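Local coordinates for uncharacterized conserved protein YjbQ/UPF0047 family, ortholog yugU B.subtilis (PDB 1VMH) that is of unknown function, belongs to the YjbQ/UPF0047 family and forms a trimer that holds a sodium ion where its subunits meet, at residues 30-33 / 34-37; 73-76 / 77-81; 98-101 / 102-106. One frame throughout, in Å; residues are numbered along the deposited sequence.

The three contacts are local and come in series along the chain, all within the UPF0047 domain. Interaction 1 lies where strand 28-31 runs into helix 33-43; interaction 2 is a run of helix 69-82, and interaction 3 takes in nearly all of helix 96-105 and the glycine that ends it. Interaction 1 stands on the other side of the chain's centre from the other two, with centres about 22 Å from interaction 2 and about 20 Å from interaction 3. Interactions 2 and 3 are about 13 Å apart, centre to centre, and touch: Leu79 packs on Lys101 and Met105. Both also reach the second subunit, so this helix pair belongs to the trimer interface, whereas interaction 1 stays within its own chain.

Interaction 1: residues 30-33 / 34-37; sequences IDIT and NLVK
Thr33 and Ile32 meet the first turn of helix 33-43 mainly through their carbonyl oxygens. Thr33 O takes the backbone N-H of Lys37 at 2.8 Å (N to O), and Ile32 O takes that of Val36 at 3.1 Å, so the helical bonding starts at once where strand 28-31 ends. Ile32 sits at the N-cap position. Its CG1 is wedged between backbone N and carbonyl carbon (chi1 57°), which leaves CG2 beside the N, where it touches Leu35 CD1 at 3.8 Å, the two side chains crossing at about a right angle. Val36 CG2 lies 3.4 Å from Ile32 O, next to the bond its own N-H makes. Ile32 and Val36 are both buried, resting on Ile126 of strand 124-130 and on Val52 of strand 48-53.

The polar side of the turn is organised by Asp31. Its OD1 accepts the backbone N-H of Thr33 at 2.9 Å (N to OD1), nearly in line with the C-O bond, and also the hydroxyl OG1 of Thr33, which comes in on the syn side of the carboxylate at 2.6 Å. Thr33 OG1 can reach it because it stands beside its own backbone N (chi1 -50°); it also bonds to Ile126 N. Two donors thus grip OD1 and tie the carboxylate to the first helical residue. The N-H of Asn34 is served by two waters: one bridges it to Asp31 O, and the other leads to Asp31 OD1 by a weak bond. Asp31 OD1 bonded to the N-H two residues on is an Asx turn, here placed at the passage from strand 28-31, outermost in its three-stranded sheet within the chain, into a helix.

Interaction 2: residues 73-76 / 77-81; sequences RDIL and VNLDK
The carbonyl oxygens of Arg73, Asp74, Ile75 and Leu76 each accept the N-H four residues on, the regular alpha-helical pattern, in the interior of helix 69-82. On one side of the helix Arg73 folds back over Val77. Its CG is anti to the backbone N (chi1 172°) and the chain then bends at chi2, which carries the guanidinium forward across the next turn. Val77 CG2 lies under one face of it, 3.6 Å from Arg73 NE and offset toward the rim, while CG1 sits near both terminal nitrogens. Arg73 NH1 also forms a salt bridge with Asp74 OD1 at 2.9 Å, OD1 lying 17° out of the guanidinium plane.

Asn78 turns its amide back along the helix: ND2 donates to Asp74 O at 2.8 Å in a nearly straight bond (163°), with that oxygen in the amide plane. Asn78 N reaches the same oxygen at 3.0 Å, so one carbonyl accepts twice from a single residue. On another side of the helix, Ile75 CG2 packs on Leu79 CD1 at 3.8 Å, the two side chains lying side by side and pointing the same way.

Most of the polar groups have further partners in the second subunit. Asp88 there makes salt bridges with Arg73 and Lys81, and its carbonyl takes Asn78 ND2; Ser96 and Lys90 of that subunit bond to the Asp74 carboxylate. The contact therefore sets charged and amide groups in place within the helix and presents them to a neighbouring chain, where Asp88 probably offsets the nearby positive charges of Arg73 and Lys81.

Interaction 3: residues 98-101 / 102-106; sequences AHIK and ASLMG
Ile100 and Leu104 form the apolar side-chain contact between residues 98-101 and 102-106: they lie alongside each other, pointing the same way, with Ile100 CG2 at 4.0 Å from Leu104 CD1. With Ile100 CG1 beside the backbone N (chi1 -69°), CG2 falls anti to that N, beside the carbonyl carbon, where it meets Leu104 CD1. Leu104 CG lies 3.4 Å from Ile100 O, the carbonyl that also accepts its own N-H. Ala102 CB comes closer still to the backbone, 3.2 Å from Ala98 O, and Met105 CG rests near Lys101 O.

Backbone hydrogen bonds hold the two turns together. Ala102 N bonds to Ala98 O at 2.9 Å, Leu104 N to Ile100 O and Met105 N to Lys101 O, both at 3.0 Å, and the longer Ser103 N to His99 O bond measures 3.2 Å. The series runs on to Gly106 N, which reaches Ala102 O; with this residue, at positive phi, helix 96-105 ends. Near this C-terminus Leu104 O and the Leu104 O of the second and third subunits bind the sodium ion where the three chains meet, and the negative end of the helix dipole probably favours the cation.

Polar bonds to other chains take the side of His99 and Ser103. Ser103 OG bonds to Thr62 and Asn64 of the third subunit, and that same Asn64 donates to His99 O, which thus has a partner beyond Ser103 N. Ile100 packs on Ile75, and Leu104 on Met105, of the third subunit, while Met105 also meets Ser103 of the second.

Interaction 1: residues 30-33 / 34-37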
ATOM      1  N   ILE A  30       5.108  10.267  12.668  1.00 14.39           N
ATOM      2  CA  ILE A  30       4.850  11.710  12.761  1.00 14.34           C
ATOM      3  C   ILE A  30       3.485  11.996  12.111  1.00 13.21           C
ATOM      4  O   ILE A  30       3.256  11.686  10.931  1.00 13.01           O
ATOM      5  CB  ILE A  30       5.960  12.539  12.071  1.00 13.92           C
ATOM      6  CG1 ILE A  30       7.318  12.250  12.744  1.00 16.68           C
ATOM      7  CG2 ILE A  30       5.593  14.017  12.139  1.00 16.16           C
ATOM      8  CD1 ILE A  30       8.136  11.190  12.061  1.00 30.33           C
ATOM      9  N   ASP A  31       2.560  12.580  12.883  1.00 13.42           N
ATOM     10  CA  ASP A  31       1.212  12.857  12.398  1.00 12.71           C
ATOM     11  C   ASP A  31       1.237  14.112  11.534  1.00 13.78           C
ATOM     12  O   ASP A  31       1.434  15.213  12.043  1.00 14.38           O
ATOM     13  CB  ASP A  31       0.269  13.077  13.584  1.00 14.49           C
ATOM     14  CG  ASP A  31      -1.175  13.213  13.163  1.00 18.51           C
ATOM     15  OD1 ASP A  31      -1.454  13.584  12.020  1.00 16.87           O
ATOM     16  OD2 ASP A  31      -2.053  13.020  14.027  1.00 18.89           O
ATOM     17  N   ILE A  32       1.075  13.923  10.231  1.00 12.80           N
ATOM     18  CA  ILE A  32       1.117  14.998   9.259  1.00 12.77           C
ATOM     19  C   ILE A  32      -0.251  15.373   8.728  1.00 12.51           C
ATOM     20  O   ILE A  32      -0.376  16.105   7.735  1.00 13.13           O
ATOM     21  CB  ILE A  32       2.081  14.679   8.094  1.00 13.62           C
ATOM     22  CG1 ILE A  32       1.720  13.361   7.381  1.00 11.74           C
ATOM     23  CG2 ILE A  32       3.493  14.593   8.659  1.00 14.02           C
ATOM     24  CD1 ILE A  32       2.465  13.135   6.069  1.00 14.06           C
ATOM     25  N   THR A  33      -1.308  14.956   9.417  1.00 13.00           N
ATOM     26  CA  THR A  33      -2.675  15.221   8.962  1.00 11.75           C
ATOM     27  C   THR A  33      -2.908  16.712   8.729  1.00 12.88           C
ATOM     28  O   THR A  33      -3.471  17.103   7.704  1.00 12.58           O
ATOM     29  CB  THR A  33      -3.726  14.686   9.963  1.00 14.23           C
ATOM     30  OG1 THR A  33      -3.435  13.318  10.308  1.00 13.63           O
ATOM     31  CG2 THR A  33      -5.105  14.775   9.412  1.00 13.77           C
ATOM     32  N   ASN A  34      -2.446  17.575   9.647  1.00 14.07           N
ATOM     33  CA  ASN A  34      -2.708  19.004   9.476  1.00 13.93           C
ATOM     34  C   ASN A  34      -1.924  19.628   8.324  1.00 13.80           C
ATOM     35  O   ASN A  34      -2.383  20.592   7.726  1.00 13.77           O
ATOM     36  CB  ASN A  34      -2.441  19.810  10.749  1.00 15.17           C
ATOM     37  CG  ASN A  34      -2.990  21.220  10.652  1.00 14.84           C
ATOM     38  OD1 ASN A  34      -4.212  21.407  10.459  1.00 18.33           O
ATOM     39  ND2 ASN A  34      -2.095  22.225  10.702  1.00 17.75           N
ATOM     40  N   LEU A  35      -0.758  19.069   7.996  1.00 13.19           N
ATOM     41  CA  LEU A  35       0.009  19.511   6.835  1.00 13.60           C
ATOM     42  C   LEU A  35      -0.786  19.190   5.590  1.00 16.56           C
ATOM     43  O   LEU A  35      -0.836  19.981   4.636  1.00 13.80           O
ATOM     44  CB  LEU A  35       1.392  18.865   6.784  1.00 14.97           C
ATOM     45  CG  LEU A  35       2.284  19.060   8.015  1.00 15.41           C
ATOM     46  CD1 LEU A  35       3.623  18.336   7.794  1.00 16.25           C
ATOM     47  CD2 LEU A  35       2.497  20.498   8.389  1.00 17.02           C
ATOM     48  N   VAL A  36      -1.443  18.035   5.576  1.00 12.90           N
ATOM     49  CA  VAL A  36      -2.302  17.693   4.441  1.00 14.31           C
ATOM     50  C   VAL A  36      -3.560  18.581   4.403  1.00 13.61           C
ATOM     51  O   VAL A  36      -3.928  19.094   3.336  1.00 14.84           O
ATOM     52  CB  VAL A  36      -2.624  16.177   4.447  1.00 14.07           C
ATOM     53  CG1 VAL A  36      -3.423  15.725   3.243  1.00 14.67           C
ATOM     54  CG2 VAL A  36      -1.302  15.408   4.538  1.00 14.11           C
ATOM     55  N   LYS A  37      -4.173  18.838   5.556  1.00 12.88           N
ATOM     56  CA  LYS A  37      -5.347  19.731   5.571  1.00 12.75           C
ATOM     57  C   LYS A  37      -4.972  21.104   5.047  1.00 13.05           C
ATOM     58  O   LYS A  37      -5.736  21.735   4.319  1.00 13.47           O
ATOM     59  CB  LYS A  37      -5.892  19.847   6.986  1.00 13.82           C
ATOM     60  CG  LYS A  37      -6.970  20.882   7.146  1.00 15.61           C
ATOM     61  CD  LYS A  37      -7.446  20.931   8.566  1.00 16.46           C
ATOM     62  CE  LYS A  37      -8.660  21.824   8.727  1.00 25.08           C
ATOM     63  NZ  LYS A  37      -8.252  23.216   8.629  1.00 20.82           N
TER
HETATM   64  O   HOH W   1       0.074  17.519  11.063  1.00 26.68           O
HETATM   65  O   HOH W   2      -1.650  16.753  12.431  1.00 39.35           O

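Interaction 2: residues 73-76 / 77-81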
ATOM      1  N   ARG A  73       3.315   2.928  19.158  1.00 15.30           N
ATOM      2  CA  ARG A  73       4.389   2.173  19.762  1.00 13.97           C
ATOM      3  C   ARG A  73       4.303   0.674  19.442  1.00 15.01           C
ATOM      4  O   ARG A  73       5.285   0.048  19.041  1.00 14.27           O
ATOM      5  CB  ARG A  73       4.441   2.404  21.273  1.00 16.12           C
ATOM      6  CG  ARG A  73       5.415   1.497  22.018  1.00 14.15           C
ATOM      7  CD  ARG A  73       4.743   0.227  22.542  1.00 14.45           C
ATOM      8  NE  ARG A  73       5.707  -0.617  23.279  1.00 16.35           N
ATOM      9  CZ  ARG A  73       5.677  -1.943  23.341  1.00 13.59           C
ATOM     10  NH1 ARG A  73       4.738  -2.652  22.732  1.00 14.78           N
ATOM     11  NH2 ARG A  73       6.607  -2.582  24.043  1.00 18.27           N
ATOM     12  N   ASP A  74       3.104   0.107  19.572  1.00 13.99           N
ATOM     13  CA  ASP A  74       2.905  -1.300  19.238  1.00 13.41           C
ATOM     14  C   ASP A  74       3.273  -1.621  17.797  1.00 14.84           C
ATOM     15  O   ASP A  74       3.860  -2.657  17.518  1.00 14.66           O
ATOM     16  CB  ASP A  74       1.459  -1.716  19.535  1.00 14.45           C
ATOM     17  CG  ASP A  74       1.175  -1.834  21.033  1.00 17.14           C
ATOM     18  OD1 ASP A  74       2.138  -1.769  21.856  1.00 13.81           O
ATOM     19  OD2 ASP A  74      -0.014  -1.999  21.385  1.00 13.89           O
ATOM     20  N   ILE A  75       2.943  -0.735  16.875  1.00 14.37           N
ATOM     21  CA  ILE A  75       3.271  -0.979  15.475  1.00 13.41           C
ATOM     22  C   ILE A  75       4.778  -0.950  15.254  1.00 14.63           C
ATOM     23  O   ILE A  75       5.343  -1.865  14.671  1.00 14.33           O
ATOM     24  CB  ILE A  75       2.601   0.045  14.546  1.00 14.44           C
ATOM     25  CG1 ILE A  75       1.068  -0.086  14.606  1.00 14.65           C
ATOM     26  CG2 ILE A  75       3.038  -0.152  13.086  1.00 16.17           C
ATOM     27  CD1 ILE A  75       0.294   1.031  13.909  1.00 17.45           C
ATOM     28  N   LEU A  76       5.430   0.098  15.737  1.00 14.32           N
ATOM     29  CA  LEU A  76       6.874   0.218  15.570  1.00 14.71           C
ATOM     30  C   LEU A  76       7.610  -0.944  16.220  1.00 14.55           C
ATOM     31  O   LEU A  76       8.489  -1.548  15.618  1.00 16.45           O
ATOM     32  CB  LEU A  76       7.376   1.559  16.140  1.00 16.06           C
ATOM     33  CG  LEU A  76       6.973   2.776  15.325  1.00 15.00           C
ATOM     34  CD1 LEU A  76       7.347   4.082  16.012  1.00 18.04           C
ATOM     35  CD2 LEU A  76       7.607   2.718  13.965  1.00 16.38           C
ATOM     36  N   VAL A  77       7.243  -1.252  17.443  1.00 16.05           N
ATOM     37  CA  VAL A  77       7.911  -2.288  18.187  1.00 14.00           C
ATOM     38  C   VAL A  77       7.742  -3.635  17.518  1.00 13.75           C
ATOM     39  O   VAL A  77       8.673  -4.421  17.427  1.00 17.22           O
ATOM     40  CB  VAL A  77       7.391  -2.342  19.662  1.00 16.08           C
ATOM     41  CG1 VAL A  77       7.737  -3.678  20.368  1.00 16.67           C
ATOM     42  CG2 VAL A  77       7.925  -1.168  20.474  1.00 16.40           C
ATOM     43  N   ASN A  78       6.545  -3.912  17.020  1.00 12.75           N
ATOM     44  CA  ASN A  78       6.286  -5.220  16.437  1.00 14.16           C
ATOM     45  C   ASN A  78       6.818  -5.350  15.006  1.00 16.55           C
ATOM     46  O   ASN A  78       7.269  -6.430  14.619  1.00 16.12           O
ATOM     47  CB  ASN A  78       4.829  -5.631  16.621  1.00 15.82           C
ATOM     48  CG  ASN A  78       4.551  -6.060  18.054  1.00 18.21           C
ATOM     49  OD1 ASN A  78       4.842  -7.213  18.441  1.00 17.90           O
ATOM     50  ND2 ASN A  78       4.084  -5.123  18.870  1.00 16.39           N
ATOM     51  N   LEU A  79       6.805  -4.267  14.232  1.00 15.54           N
ATOM     52  CA  LEU A  79       7.541  -4.288  12.955  1.00 15.45           C
ATOM     53  C   LEU A  79       9.039  -4.542  13.172  1.00 16.21           C
ATOM     54  O   LEU A  79       9.665  -5.308  12.428  1.00 17.31           O
ATOM     55  CB  LEU A  79       7.344  -2.983  12.195  1.00 15.42           C
ATOM     56  CG  LEU A  79       5.960  -2.723  11.602  1.00 16.78           C
ATOM     57  CD1 LEU A  79       5.911  -1.376  10.935  1.00 16.80           C
ATOM     58  CD2 LEU A  79       5.512  -3.844  10.633  1.00 19.65           C
ATOM     59  N   ASP A  80       9.622  -3.919  14.196  1.00 17.78           N
ATOM     60  CA  ASP A  80      11.011  -4.186  14.583  1.00 17.11           C
ATOM     61  C   ASP A  80      11.263  -5.616  15.014  1.00 16.82           C
ATOM     62  O   ASP A  80      12.310  -6.203  14.713  1.00 18.18           O
ATOM     63  CB  ASP A  80      11.425  -3.231  15.694  1.00 17.87           C
ATOM     64  CG  ASP A  80      12.834  -3.478  16.185  1.00 20.62           C
ATOM     65  OD1 ASP A  80      13.798  -3.279  15.424  1.00 23.85           O
ATOM     66  OD2 ASP A  80      12.976  -3.862  17.356  1.00 21.23           O
ATOM     67  N   LYS A  81      10.308  -6.194  15.717  1.00 16.56           N
ATOM     68  CA  LYS A  81      10.462  -7.554  16.192  1.00 16.24           C
ATOM     69  C   LYS A  81      10.554  -8.522  15.011  1.00 19.14           C
ATOM     70  O   LYS A  81      11.348  -9.450  15.010  1.00 19.88           O
ATOM     71  CB  LYS A  81       9.285  -7.898  17.105  1.00 19.56           C
ATOM     72  CG  LYS A  81       9.445  -9.177  17.894  1.00 24.46           C
ATOM     73  CD  LYS A  81       8.230  -9.440  18.797  1.00 35.06           C
ATOM     74  CE  LYS A  81       7.892  -8.278  19.756  1.00 38.22           C
ATOM     75  NZ  LYS A  81       8.916  -8.088  20.842  1.00 42.55           N
TER

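Interaction 3: residues 98-101 / 102-106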
ATOM      1  N   ALA A  98      14.918  -0.931   7.503  1.00 12.77           N
ATOM      2  CA  ALA A  98      14.152   0.288   7.199  1.00 13.33           C
ATOM      3  C   ALA A  98      13.591   0.232   5.782  1.00 13.90           C
ATOM      4  O   ALA A  98      12.450   0.644   5.548  1.00 13.67           O
ATOM      5  CB  ALA A  98      14.994   1.504   7.372  1.00 13.04           C
ATOM      6  N   HIS A  99      14.395  -0.233   4.827  1.00 12.88           N
ATOM      7  CA  HIS A  99      13.918  -0.382   3.455  1.00 12.72           C
ATOM      8  C   HIS A  99      12.697  -1.334   3.393  1.00 14.05           C
ATOM      9  O   HIS A  99      11.725  -1.083   2.646  1.00 14.25           O
ATOM     10  CB  HIS A  99      15.020  -0.904   2.530  1.00 14.26           C
ATOM     11  CG  HIS A  99      16.080   0.098   2.212  1.00 13.11           C
ATOM     12  ND1 HIS A  99      15.860   1.149   1.343  1.00 15.72           N
ATOM     13  CD2 HIS A  99      17.361   0.220   2.631  1.00 14.21           C
ATOM     14  CE1 HIS A  99      16.968   1.867   1.249  1.00 15.36           C
ATOM     15  NE2 HIS A  99      17.896   1.329   2.012  1.00 15.33           N
ATOM     16  N   ILE A 100      12.751  -2.415   4.192  1.00 12.21           N
ATOM     17  CA  ILE A 100      11.667  -3.396   4.195  1.00 13.86           C
ATOM     18  C   ILE A 100      10.413  -2.764   4.771  1.00 13.87           C
ATOM     19  O   ILE A 100       9.331  -2.856   4.199  1.00 14.17           O
ATOM     20  CB  ILE A 100      12.037  -4.633   5.013  1.00 14.46           C
ATOM     21  CG1 ILE A 100      13.147  -5.422   4.311  1.00 15.43           C
ATOM     22  CG2 ILE A 100      10.835  -5.518   5.239  1.00 17.26           C
ATOM     23  CD1 ILE A 100      13.868  -6.341   5.234  1.00 17.90           C
ATOM     24  N   LYS A 101      10.555  -2.146   5.926  1.00 13.26           N
ATOM     25  CA  LYS A 101       9.400  -1.568   6.570  1.00 13.60           C
ATOM     26  C   LYS A 101       8.778  -0.440   5.750  1.00 12.67           C
ATOM     27  O   LYS A 101       7.559  -0.274   5.725  1.00 14.08           O
ATOM     28  CB  LYS A 101       9.744  -1.115   7.988  1.00 14.00           C
ATOM     29  CG  LYS A 101      10.094  -2.297   8.873  1.00 14.87           C
ATOM     30  CD  LYS A 101      10.413  -1.955  10.331  1.00 20.10           C
ATOM     31  CE  LYS A 101      11.661  -1.190  10.508  1.00 19.83           C
ATOM     32  NZ  LYS A 101      12.041  -1.011  12.008  1.00 15.64           N
ATOM     33  N   ALA A 102       9.622   0.341   5.096  1.00 13.06           N
ATOM     34  CA  ALA A 102       9.142   1.371   4.197  1.00 14.52           C
ATOM     35  C   ALA A 102       8.232   0.779   3.107  1.00 13.34           C
ATOM     36  O   ALA A 102       7.134   1.332   2.820  1.00 14.73           O
ATOM     37  CB  ALA A 102      10.339   2.112   3.577  1.00 15.32           C
ATOM     38  N   SER A 103       8.636  -0.321   2.487  1.00 14.48           N
ATOM     39  CA  SER A 103       7.823  -0.936   1.415  1.00 14.38           C
ATOM     40  C   SER A 103       6.537  -1.485   1.993  1.00 14.67           C
ATOM     41  O   SER A 103       5.477  -1.465   1.336  1.00 15.08           O
ATOM     42  CB  SER A 103       8.577  -2.042   0.672  1.00 14.71           C
ATOM     43  OG  SER A 103       9.283  -1.520  -0.446  1.00 15.95           O
ATOM     44  N   LEU A 104       6.603  -1.989   3.228  1.00 13.46           N
ATOM     45  CA  LEU A 104       5.406  -2.528   3.872  1.00 15.24           C
ATOM     46  C   LEU A 104       4.372  -1.481   4.202  1.00 13.73           C
ATOM     47  O   LEU A 104       3.149  -1.730   4.084  1.00 13.89           O
ATOM     48  CB  LEU A 104       5.751  -3.302   5.143  1.00 13.48           C
ATOM     49  CG  LEU A 104       6.544  -4.601   4.994  1.00 15.35           C
ATOM     50  CD1 LEU A 104       7.024  -5.179   6.323  1.00 16.54           C
ATOM     51  CD2 LEU A 104       5.782  -5.654   4.250  1.00 17.41           C
ATOM     52  N   MET A 105       4.803  -0.318   4.646  1.00 13.50           N
ATOM     53  CA  MET A 105       3.859   0.789   4.893  1.00 13.00           C
ATOM     54  C   MET A 105       3.355   1.374   3.587  1.00 13.93           C
ATOM     55  O   MET A 105       2.157   1.679   3.436  1.00 15.36           O
ATOM     56  CB  MET A 105       4.517   1.893   5.740  1.00 13.06           C
ATOM     57  CG  MET A 105       4.895   1.450   7.142  1.00 13.78           C
ATOM     58  SD  MET A 105       3.503   0.962   8.184  1.00 15.15           S
ATOM     59  CE  MET A 105       3.486  -0.817   7.923  1.00 15.72           C
ATOM     60  N   GLY A 106       4.253   1.570   2.632  1.00 14.02           N
ATOM     61  CA  GLY A 106       3.955   2.205   1.383  1.00 15.07           C
ATOM     62  C   GLY A 106       4.641   3.540   1.180  1.00 13.99           C
ATOM     63  O   GLY A 106       4.962   4.261   2.121  1.00 14.03           O
TER